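Flagellar basal body protein (Helicobacter pylori, PDB 5NPY) probably forms part of the flagellar hook, the curved joint that couples the rotary motor in the cell envelope to the external filament. Local coordinates at residues D228-A233 and T380-P385; I352-Y357 and E376-N381; T397-S402 and W418-F423. One frame throughout, in Å; residues are numbered along the deposited sequence.

Contact 1 of 3, residues D228-A233 and T380-P385; sequences DINALA and TNSNDP. With 144 (tris-hydroxymethyl-methyl-ammonium), chain B.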
loop_
_atom_site.group_PDB
_atom_site.type_symbol
_atom_site.label_atom_id
_atom_site.label_comp_id
_atom_site.label_asym_id
_atom_site.label_seq_id
_atom_site.Cartn_x
_atom_site.Cartn_y
_atom_site.Cartn_z
ATOM N N ASP A 228 -27.929 -4.330 2.617
ATOM C CA ASP A 228 -28.184 -5.569 3.338
ATOM C C ASP A 228 -28.492 -5.243 4.813
ATOM O O ASP A 228 -27.695 -4.598 5.505
ATOM C CB ASP A 228 -26.946 -6.474 3.191
ATOM C CG ASP A 228 -27.101 -7.857 3.860
ATOM O OD1 ASP A 228 -26.253 -8.730 3.581
ATOM O OD2 ASP A 228 -28.028 -8.074 4.668
ATOM N N ILE A 229 -29.669 -5.652 5.281
ATOM C CA ILE A 229 -30.077 -5.357 6.655
ATOM C C ILE A 229 -29.144 -6.014 7.685
ATOM O O ILE A 229 -29.031 -5.527 8.815
ATOM C CB ILE A 229 -31.550 -5.776 6.856
ATOM C CG1 ILE A 229 -32.120 -5.170 8.132
ATOM C CG2 ILE A 229 -31.707 -7.306 6.869
ATOM C CD1 ILE A 229 -33.591 -5.430 8.303
ATOM N N ASN A 230 -28.463 -7.120 7.323
ATOM C CA ASN A 230 -27.432 -7.720 8.177
ATOM C C ASN A 230 -26.131 -6.921 8.184
ATOM O O ASN A 230 -25.278 -7.174 9.048
ATOM C CB ASN A 230 -27.121 -9.156 7.733
ATOM C CG ASN A 230 -26.345 -9.948 8.794
ATOM O OD1 ASN A 230 -26.826 -10.108 9.935
ATOM N ND2 ASN A 230 -25.191 -10.473 8.431
ATOM N N ALA A 231 -25.949 -5.995 7.236
ATOM C CA ALA A 231 -24.793 -5.087 7.220
ATOM C C ALA A 231 -25.102 -3.805 7.983
ATOM O O ALA A 231 -24.835 -2.689 7.522
ATOM C CB ALA A 231 -24.366 -4.778 5.783
ATOM N N LEU A 232 -25.674 -3.975 9.176
ATOM C CA LEU A 232 -26.140 -2.859 9.988
ATOM C C LEU A 232 -25.934 -3.159 11.469
ATOM O O LEU A 232 -25.644 -4.291 11.868
ATOM C CB LEU A 232 -27.617 -2.569 9.723
ATOM C CG LEU A 232 -27.971 -2.005 8.343
ATOM C CD1 LEU A 232 -29.458 -2.061 8.190
ATOM C CD2 LEU A 232 -27.459 -0.574 8.193
ATOM N N ALA A 233 -26.122 -2.125 12.289
ATOM C CA ALA A 233 -26.131 -2.263 13.739
ATOM C C ALA A 233 -27.063 -1.200 14.299
ATOM O O ALA A 233 -27.298 -0.169 13.660
ATOM C CB ALA A 233 -24.713 -2.132 14.335
ATOM N N THR A 380 -21.924 -2.805 2.752
ATOM C CA THR A 380 -23.216 -2.770 2.087
ATOM C C THR A 380 -23.865 -4.130 1.961
ATOM O O THR A 380 -25.088 -4.196 1.793
ATOM C CB THR A 380 -23.077 -2.168 0.673
ATOM O OG1 THR A 380 -22.128 -2.955 -0.082
ATOM C CG2 THR A 380 -22.588 -0.723 0.742
ATOM N N ASN A 381 -23.089 -5.201 2.009
ATOM C CA ASN A 381 -23.592 -6.543 1.801
ATOM C C ASN A 381 -22.762 -7.511 2.624
ATOM O O ASN A 381 -21.532 -7.424 2.631
ATOM C CB ASN A 381 -23.536 -6.965 0.326
ATOM C CG ASN A 381 -24.370 -8.188 0.059
ATOM O OD1 ASN A 381 -25.594 -8.128 0.094
ATOM N ND2 ASN A 381 -23.714 -9.314 -0.169
ATOM N N SER A 382 -23.428 -8.439 3.296
ATOM C CA SER A 382 -22.709 -9.434 4.078
ATOM C C SER A 382 -22.849 -10.803 3.420
ATOM O O SER A 382 -23.842 -11.085 2.736
ATOM C CB SER A 382 -23.218 -9.464 5.523
ATOM O OG SER A 382 -24.466 -10.113 5.574
ATOM N N ASN A 383 -21.829 -11.638 3.589
ATOM C CA ASN A 383 -21.824 -12.971 2.984
ATOM C C ASN A 383 -22.565 -13.937 3.912
ATOM O O ASN A 383 -22.048 -14.359 4.943
ATOM C CB ASN A 383 -20.399 -13.425 2.689
ATOM C CG ASN A 383 -20.282 -14.949 2.492
ATOM O OD1 ASN A 383 -19.574 -15.635 3.238
ATOM N ND2 ASN A 383 -20.994 -15.477 1.508
ATOM N N ASP A 384 -23.792 -14.268 3.533
ATOM C CA ASP A 384 -24.616 -15.213 4.252
ATOM C C ASP A 384 -24.123 -16.634 3.952
ATOM O O ASP A 384 -24.080 -17.022 2.787
ATOM C CB ASP A 384 -26.081 -15.012 3.851
ATOM C CG ASP A 384 -27.044 -16.027 4.509
ATOM O OD1 ASP A 384 -26.592 -17.004 5.126
ATOM O OD2 ASP A 384 -28.293 -15.821 4.439
ATOM N N PRO A 385 -23.735 -17.421 4.964
ATOM C CA PRO A 385 -23.230 -18.770 4.667
ATOM C C PRO A 385 -24.245 -19.668 3.990
ATOM O O PRO A 385 -23.834 -20.617 3.330
ATOM C CB PRO A 385 -22.831 -19.309 6.050
ATOM C CG PRO A 385 -23.670 -18.534 7.013
ATOM C CD PRO A 385 -23.683 -17.141 6.408
HETATM C C1 144 B . -24.488 -3.816 -5.080
HETATM N N 144 B . -24.192 -3.227 -3.774
HETATM C C2 144 B . -25.426 -2.729 -3.166
HETATM O O2 144 B . -25.839 -1.480 -3.664
HETATM C C3 144 B . -23.252 -2.122 -3.922
HETATM O O3 144 B . -22.625 -1.836 -2.692
HETATM C C4 144 B . -23.595 -4.180 -2.823
HETATM O O4 144 B . -23.443 -5.527 -3.213
#
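Asp228 and Ser382 meet where a type I beta turn, Asp228 to Ala231, packs against the end of strand 370-381 and the loop that follows it. The turn is closed by its own bond from Ala231 N to Asp228 O and reinforced by an Asx turn, in which Asp228 OD2 accepts from Asn230 N at 2.9 Å. With CG anti to the backbone N (chi1 -178°), the Asp228 side chain leads toward Ser382. OD1 takes two bonds there: Ser382 N arrives at 2.9 Å on the anti side, 32° out of the carboxylate plane, and Ser382 OG, 3.0 Å from the same oxygen, stands above the same face. Lys277 adds a salt bridge to OD1 and Tyr266 OH a hydrogen bond to OD2, so the buried carboxylate is well compensated, and the lysine would probably favour its charged form. Aspartate suits this place because one oxygen can make the Asx turn while the other binds Ser382. The backbones join through Asp228 N and Thr380 O, 3.0 Å apart. Ala231, small enough to fit close to the strand, lays CB against the peptide between Thr380 and Asn381. The Asn381 amide passes near Asp228 without bonding to it; its OD1 accepts from Arg393 and its ND2 binds Asn395 O. Thr380 OG1, on the far side of the strand, donates to O3 of the bound tris-hydroxymethyl-methyl-ammonium at 2.9 Å and also bonds to Thr397. Serine serves as a relay: its hydroxyl donates to Asp228 and accepts from Asn230 ND2, with Ser382 OG 3.0 Å away and almost in the amide plane.

Contact 2 of 3, residues I352-Y357 and E376-N381; sequences IKIPYY and EYYMTN. With 144 (tris-hydroxymethyl-methyl-ammonium), chain B.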
loop_
_atom_site.group_PDB
_atom_site.type_symbol
_atom_site.label_atom_id
_atom_site.label_comp_id
_atom_site.label_asym_id
_atom_site.label_seq_id
_atom_site.Cartn_x
_atom_site.Cartn_y
_atom_site.Cartn_z
ATOM N N ILE A 352 -29.824 3.964 13.290
ATOM C CA ILE A 352 -29.202 2.890 12.525
ATOM C C ILE A 352 -27.749 3.252 12.256
ATOM O O ILE A 352 -27.445 4.410 11.937
ATOM C CB ILE A 352 -29.965 2.663 11.201
ATOM C CG1 ILE A 352 -31.382 2.180 11.479
ATOM C CG2 ILE A 352 -29.239 1.701 10.295
ATOM C CD1 ILE A 352 -31.461 1.189 12.616
ATOM N N LYS A 353 -26.853 2.257 12.364
ATOM C CA LYS A 353 -25.441 2.445 12.060
ATOM C C LYS A 353 -24.985 1.421 11.029
ATOM O O LYS A 353 -25.618 0.381 10.825
ATOM C CB LYS A 353 -24.557 2.327 13.313
ATOM C CG LYS A 353 -24.772 3.417 14.351
ATOM C CD LYS A 353 -23.768 3.311 15.487
ATOM C CE LYS A 353 -24.034 4.368 16.537
ATOM N NZ LYS A 353 -23.473 3.965 17.834
ATOM N N ILE A 354 -23.841 1.715 10.417
ATOM C CA ILE A 354 -23.288 0.945 9.306
ATOM C C ILE A 354 -21.829 0.613 9.618
ATOM O O ILE A 354 -21.100 1.455 10.158
ATOM C CB ILE A 354 -23.420 1.728 7.988
ATOM C CG1 ILE A 354 -23.089 0.852 6.766
ATOM C CG2 ILE A 354 -22.554 3.018 8.023
ATOM C CD1 ILE A 354 -23.427 1.532 5.424
ATOM N N PRO A 355 -21.368 -0.598 9.320
ATOM C CA PRO A 355 -19.947 -0.922 9.552
ATOM C C PRO A 355 -19.031 -0.057 8.685
ATOM O O PRO A 355 -19.336 0.249 7.529
ATOM C CB PRO A 355 -19.851 -2.415 9.196
ATOM C CG PRO A 355 -21.286 -2.948 9.372
ATOM C CD PRO A 355 -22.176 -1.774 8.947
ATOM N N TYR A 356 -17.900 0.343 9.266
ATOM C CA TYR A 356 -17.135 1.489 8.797
ATOM C C TYR A 356 -15.650 1.195 8.933
ATOM O O TYR A 356 -15.239 0.368 9.749
ATOM C CB TYR A 356 -17.505 2.761 9.588
ATOM C CG TYR A 356 -16.719 3.999 9.190
ATOM C CD1 TYR A 356 -15.655 4.461 9.956
ATOM C CD2 TYR A 356 -17.051 4.708 8.037
ATOM C CE1 TYR A 356 -14.946 5.614 9.585
ATOM C CE2 TYR A 356 -16.353 5.826 7.657
ATOM C CZ TYR A 356 -15.314 6.283 8.420
ATOM O OH TYR A 356 -14.661 7.426 8.008
ATOM N N TYR A 357 -14.843 1.871 8.109
ATOM C CA TYR A 357 -13.401 1.944 8.337
ATOM C C TYR A 357 -12.845 3.108 7.524
ATOM O O TYR A 357 -13.532 3.680 6.676
ATOM C CB TYR A 357 -12.690 0.625 7.991
ATOM C CG TYR A 357 -11.283 0.541 8.580
ATOM C CD1 TYR A 357 -11.071 0.794 9.932
ATOM C CD2 TYR A 357 -10.180 0.242 7.788
ATOM C CE1 TYR A 357 -9.793 0.732 10.494
ATOM C CE2 TYR A 357 -8.891 0.176 8.322
ATOM C CZ TYR A 357 -8.714 0.422 9.695
ATOM O OH TYR A 357 -7.479 0.374 10.279
ATOM N N GLU A 376 -12.583 6.090 3.015
ATOM C CA GLU A 376 -13.590 5.701 3.983
ATOM C C GLU A 376 -14.438 4.571 3.403
ATOM O O GLU A 376 -14.822 4.613 2.232
ATOM C CB GLU A 376 -14.455 6.883 4.329
ATOM C CG GLU A 376 -13.686 8.158 4.633
ATOM C CD GLU A 376 -14.638 9.220 5.129
ATOM O OE1 GLU A 376 -14.892 10.198 4.405
ATOM O OE2 GLU A 376 -15.209 9.020 6.220
ATOM N N TYR A 377 -14.749 3.583 4.238
ATOM C CA TYR A 377 -15.353 2.317 3.823
ATOM C C TYR A 377 -16.691 2.141 4.529
ATOM O O TYR A 377 -16.786 2.311 5.757
ATOM C CB TYR A 377 -14.423 1.128 4.159
ATOM C CG TYR A 377 -12.971 1.257 3.668
ATOM C CD1 TYR A 377 -12.477 0.427 2.654
ATOM C CD2 TYR A 377 -12.091 2.199 4.233
ATOM C CE1 TYR A 377 -11.148 0.538 2.195
ATOM C CE2 TYR A 377 -10.774 2.299 3.800
ATOM C CZ TYR A 377 -10.305 1.472 2.766
ATOM O OH TYR A 377 -8.995 1.575 2.307
ATOM N N TYR A 378 -17.718 1.789 3.762
ATOM C CA TYR A 378 -19.051 1.542 4.292
ATOM C C TYR A 378 -19.488 0.175 3.803
ATOM O O TYR A 378 -19.465 -0.076 2.594
ATOM C CB TYR A 378 -20.039 2.615 3.836
ATOM C CG TYR A 378 -19.570 4.045 4.054
ATOM C CD1 TYR A 378 -18.940 4.762 3.041
ATOM C CD2 TYR A 378 -19.770 4.679 5.259
ATOM C CE1 TYR A 378 -18.506 6.078 3.239
ATOM C CE2 TYR A 378 -19.335 5.972 5.472
ATOM C CZ TYR A 378 -18.705 6.663 4.461
ATOM O OH TYR A 378 -18.281 7.946 4.681
ATOM N N MET A 379 -19.889 -0.710 4.726
ATOM C CA MET A 379 -20.278 -2.076 4.357
ATOM C C MET A 379 -21.712 -2.127 3.871
ATOM O O MET A 379 -22.617 -1.598 4.517
ATOM C CB MET A 379 -20.123 -3.047 5.517
ATOM C CG MET A 379 -20.223 -4.508 5.081
ATOM S SD MET A 379 -19.725 -5.580 6.473
ATOM C CE MET A 379 -21.309 -6.084 7.096
ATOM N N THR A 380 -21.924 -2.805 2.752
ATOM C CA THR A 380 -23.216 -2.770 2.087
ATOM C C THR A 380 -23.865 -4.130 1.961
ATOM O O THR A 380 -25.088 -4.196 1.793
ATOM C CB THR A 380 -23.077 -2.168 0.673
ATOM O OG1 THR A 380 -22.128 -2.955 -0.082
ATOM C CG2 THR A 380 -22.588 -0.723 0.742
ATOM N N ASN A 381 -23.089 -5.201 2.009
ATOM C CA ASN A 381 -23.592 -6.543 1.801
ATOM C C ASN A 381 -22.762 -7.511 2.624
ATOM O O ASN A 381 -21.532 -7.424 2.631
ATOM C CB ASN A 381 -23.536 -6.965 0.326
ATOM C CG ASN A 381 -24.370 -8.188 0.059
ATOM O OD1 ASN A 381 -25.594 -8.128 0.094
ATOM N ND2 ASN A 381 -23.714 -9.314 -0.169
HETATM C C1 144 B . -24.488 -3.816 -5.080
HETATM N N 144 B . -24.192 -3.227 -3.774
HETATM C C2 144 B . -25.426 -2.729 -3.166
HETATM O O2 144 B . -25.839 -1.480 -3.664
HETATM C C3 144 B . -23.252 -2.122 -3.922
HETATM O O3 144 B . -22.625 -1.836 -2.692
HETATM C C4 144 B . -23.595 -4.180 -2.823
HETATM O O4 144 B . -23.443 -5.527 -3.213
#
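Strands 353-357 and 376-381 run antiparallel at 154°, with Tyr357 and Tyr377 as a hydrogen-bonded pair (Tyr377 N to Tyr357 O 2.7 Å, Tyr357 N to Tyr377 O 3.1 Å) and Tyr356 beside Tyr378 as the non-hydrogen-bonded pair. Proline has no N-H to give, but Pro355 O still accepts from Met379 N. On one face, CG is anti to the backbone N in Tyr356 (chi1 178°) but anti to the carbonyl carbon in Tyr378; the side chains lie side by side, pointing the same way. Tyrosine gives Tyr356 both a ring edge (CD2, CE2) against Tyr378 CE2, in an oblique pair, and a hydroxyl long enough to reach Glu376. Tyr356 OH donates to Glu376 OE2, modelled at 2.5 Å, a doubtful exact length; OE2 lies at the ring edge, near its plane, while the carboxylate is turned 88° to the ring. Glu376 OE1 is held by Tyr403. The Ile354 and Tyr378 side chains cross at about a right angle. On the other face Tyr377 CD2 touches Tyr357 CB. Pro355 CB packs 3.7 Å from Met379 CB. This beta hairpin is bordered by strands 204-207 and 396-406; Tyr377 packs on strand 192-198, and Phe211 of helix 209-212 meets the Tyr378 ring.

Contact 3 of 3, residues T397-S402 and W418-F423; sequences TWEVKS and WEIVGF. With 144 (tris-hydroxymethyl-methyl-ammonium), chain B.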
loop_
_atom_site.group_PDB
_atom_site.type_symbol
_atom_site.label_atom_id
_atom_site.label_comp_id
_atom_site.label_asym_id
_atom_site.label_seq_id
_atom_site.Cartn_x
_atom_site.Cartn_y
_atom_site.Cartn_z
ATOM N N THR A 397 -19.467 -7.041 0.449
ATOM C CA THR A 397 -19.012 -5.869 -0.286
ATOM C C THR A 397 -18.998 -4.657 0.621
ATOM O O THR A 397 -19.828 -4.516 1.522
ATOM C CB THR A 397 -19.878 -5.531 -1.563
ATOM O OG1 THR A 397 -21.201 -5.131 -1.188
ATOM C CG2 THR A 397 -19.943 -6.716 -2.494
ATOM N N TRP A 398 -18.070 -3.764 0.324
ATOM C CA TRP A 398 -17.992 -2.433 0.902
ATOM C C TRP A 398 -17.958 -1.431 -0.239
ATOM O O TRP A 398 -17.385 -1.715 -1.291
ATOM C CB TRP A 398 -16.729 -2.267 1.780
ATOM C CG TRP A 398 -16.634 -3.216 2.921
ATOM C CD1 TRP A 398 -16.615 -4.577 2.859
ATOM C CD2 TRP A 398 -16.485 -2.875 4.316
ATOM N NE1 TRP A 398 -16.469 -5.106 4.130
ATOM C CE2 TRP A 398 -16.398 -4.083 5.036
ATOM C CE3 TRP A 398 -16.425 -1.663 5.020
ATOM C CZ2 TRP A 398 -16.271 -4.119 6.422
ATOM C CZ3 TRP A 398 -16.285 -1.700 6.389
ATOM C CH2 TRP A 398 -16.206 -2.922 7.080
ATOM N N GLU A 399 -18.553 -0.253 -0.031
ATOM C CA GLU A 399 -18.378 0.870 -0.952
ATOM C C GLU A 399 -17.379 1.858 -0.369
ATOM O O GLU A 399 -17.562 2.343 0.763
ATOM C CB GLU A 399 -19.696 1.591 -1.255
ATOM C CG GLU A 399 -20.721 0.680 -1.873
ATOM C CD GLU A 399 -21.801 1.422 -2.616
ATOM O OE1 GLU A 399 -21.540 2.550 -3.076
ATOM O OE2 GLU A 399 -22.903 0.862 -2.745
ATOM N N VAL A 400 -16.361 2.195 -1.169
ATOM C CA VAL A 400 -15.207 2.979 -0.727
ATOM C C VAL A 400 -15.204 4.360 -1.394
ATOM O O VAL A 400 -15.244 4.473 -2.626
ATOM C CB VAL A 400 -13.898 2.231 -1.026
ATOM C CG1 VAL A 400 -12.714 3.017 -0.494
ATOM C CG2 VAL A 400 -13.953 0.714 -0.524
ATOM N N LYS A 401 -15.076 5.400 -0.577
ATOM C CA LYS A 401 -15.051 6.802 -0.993
ATOM C C LYS A 401 -13.628 7.314 -0.794
ATOM O O LYS A 401 -13.177 7.436 0.348
ATOM C CB LYS A 401 -16.063 7.580 -0.145
ATOM C CG LYS A 401 -15.889 9.087 -0.027
ATOM C CD LYS A 401 -16.823 9.647 1.063
ATOM C CE LYS A 401 -17.245 11.077 0.736
ATOM N NZ LYS A 401 -18.418 11.512 1.534
ATOM N N SER A 402 -12.910 7.600 -1.890
ATOM C CA SER A 402 -11.502 7.980 -1.809
ATOM C C SER A 402 -11.244 9.383 -2.372
ATOM O O SER A 402 -11.835 9.783 -3.385
ATOM C CB SER A 402 -10.607 6.977 -2.540
ATOM O OG SER A 402 -10.817 5.642 -2.104
ATOM N N TRP A 418 -15.733 7.089 -5.942
ATOM C CA TRP A 418 -16.383 5.933 -5.340
ATOM C C TRP A 418 -16.037 4.663 -6.103
ATOM O O TRP A 418 -15.995 4.648 -7.333
ATOM C CB TRP A 418 -17.909 6.106 -5.278
ATOM C CG TRP A 418 -18.337 7.101 -4.249
ATOM C CD1 TRP A 418 -18.425 8.436 -4.420
ATOM C CD2 TRP A 418 -18.693 6.851 -2.875
ATOM N NE1 TRP A 418 -18.826 9.042 -3.269
ATOM C CE2 TRP A 418 -18.996 8.098 -2.295
ATOM C CE3 TRP A 418 -18.808 5.700 -2.091
ATOM C CZ2 TRP A 418 -19.404 8.237 -0.962
ATOM C CZ3 TRP A 418 -19.208 5.835 -0.762
ATOM C CH2 TRP A 418 -19.503 7.092 -0.215
ATOM N N GLU A 419 -15.787 3.597 -5.354
ATOM C CA GLU A 419 -15.432 2.309 -5.914
ATOM C C GLU A 419 -16.096 1.240 -5.056
ATOM O O GLU A 419 -16.195 1.394 -3.832
ATOM C CB GLU A 419 -13.906 2.166 -5.947
ATOM C CG GLU A 419 -13.387 0.992 -6.714
ATOM C CD GLU A 419 -13.781 1.069 -8.175
ATOM O OE1 GLU A 419 -13.595 2.147 -8.791
ATOM O OE2 GLU A 419 -14.315 0.060 -8.690
ATOM N N ILE A 420 -16.591 0.179 -5.686
ATOM C CA ILE A 420 -17.242 -0.904 -4.954
ATOM C C ILE A 420 -16.276 -2.074 -4.867
ATOM O O ILE A 420 -15.664 -2.469 -5.869
ATOM C CB ILE A 420 -18.572 -1.329 -5.595
ATOM C CG1 ILE A 420 -19.554 -0.145 -5.634
ATOM C CG2 ILE A 420 -19.195 -2.474 -4.806
ATOM C CD1 ILE A 420 -20.836 -0.446 -6.359
ATOM N N VAL A 421 -16.141 -2.622 -3.665
ATOM C CA VAL A 421 -15.131 -3.613 -3.319
ATOM C C VAL A 421 -15.823 -4.874 -2.819
ATOM O O VAL A 421 -16.806 -4.774 -2.081
ATOM C CB VAL A 421 -14.202 -3.013 -2.248
ATOM C CG1 VAL A 421 -13.603 -4.039 -1.407
ATOM C CG2 VAL A 421 -13.178 -2.127 -2.876
ATOM N N GLY A 422 -15.340 -6.057 -3.260
ATOM C CA GLY A 422 -15.914 -7.326 -2.860
ATOM C C GLY A 422 -14.862 -8.276 -2.294
ATOM O O GLY A 422 -13.661 -8.040 -2.405
ATOM N N PHE A 423 -15.329 -9.361 -1.677
ATOM C CA PHE A 423 -14.415 -10.352 -1.101
ATOM C C PHE A 423 -14.786 -11.763 -1.532
ATOM O O PHE A 423 -15.950 -12.154 -1.455
ATOM C CB PHE A 423 -14.374 -10.279 0.437
ATOM C CG PHE A 423 -13.667 -9.063 0.938
ATOM C CD1 PHE A 423 -14.373 -7.916 1.249
ATOM C CD2 PHE A 423 -12.284 -9.040 1.024
ATOM C CE1 PHE A 423 -13.722 -6.767 1.668
ATOM C CE2 PHE A 423 -11.626 -7.891 1.445
ATOM C CZ PHE A 423 -12.345 -6.766 1.782
HETATM C C1 144 B . -24.488 -3.816 -5.080
HETATM N N 144 B . -24.192 -3.227 -3.774
HETATM C C2 144 B . -25.426 -2.729 -3.166
HETATM O O2 144 B . -25.839 -1.480 -3.664
HETATM C C3 144 B . -23.252 -2.122 -3.922
HETATM O O3 144 B . -22.625 -1.836 -2.692
HETATM C C4 144 B . -23.595 -4.180 -2.823
HETATM O O4 144 B . -23.443 -5.527 -3.213
#
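Paired across the strands, Lys401 has CG anti to the backbone N (chi1 159°) and Trp418 has CG anti to the carbonyl carbon (chi1 -72°), while chi2 of 86° turns the indole so that one face meets Lys401 CB. That carbon sits over the six-membered ring, 3.4 Å from its centroid, in a CH-pi contact. The extended methylenes continue beside the benzo rim, Lys401 CD lying 3.6 Å from Trp418 CZ2. A long aliphatic stem carrying a charge suits this partly exposed place, and Arg223 makes a cation-pi contact with the same indole. The two strands form a beta hairpin in the antiparallel sheet, with Trp398-Val421 and Val400-Glu419 as hydrogen-bonded pairs; Val400 N reaches Glu419 O at 2.8 Å with a nearly straight N-H. On the face of Val400 and Val421, the branched valines touch through CG2 atoms 3.8 Å apart. Farther along, Phe423 receives Trp398 CD1 at its ring edge, 3.8 Å from Phe423 CE1. The face of Lys401 and Trp418 also carries Thr397, Glu399 and Ile420, which line the site of the bound tris-hydroxymethyl-methyl-ammonium. Ligand O3 donates to Glu399 OE2 at 2.7 Å, and ligand O4 makes a weak bond to Thr397 OG1, whose stronger partner is Thr380 OG1. Ile420 runs beside the stem of Glu399 and brings CD1 to 3.8 Å from ligand C3.

How the contacts relate
Contacts 2 and 3 are two successive hairpins of one antiparallel sheet, their centres about 10 Å apart, and contact 1 fastens the loop 228-233 to the end of the strand that also serves contact 2. Along the chain, contacts 1 and 2 both close on strand 370-381 before contact 3 opens on strand 396-406. The centres of contacts 1 and 2 lie about 10 Å apart, those of contacts 1 and 3 about 14 Å. Thr380 and Asn381 both face Thr397 in a classic beta bulge joining the hairpins, while Ala233 O probably bonds to Lys353 N between contacts 1 and 2. The bound ammonium ion touches residues of all three contacts, so its pocket lies where strands 370-381, 396-406 and 411-423 come together.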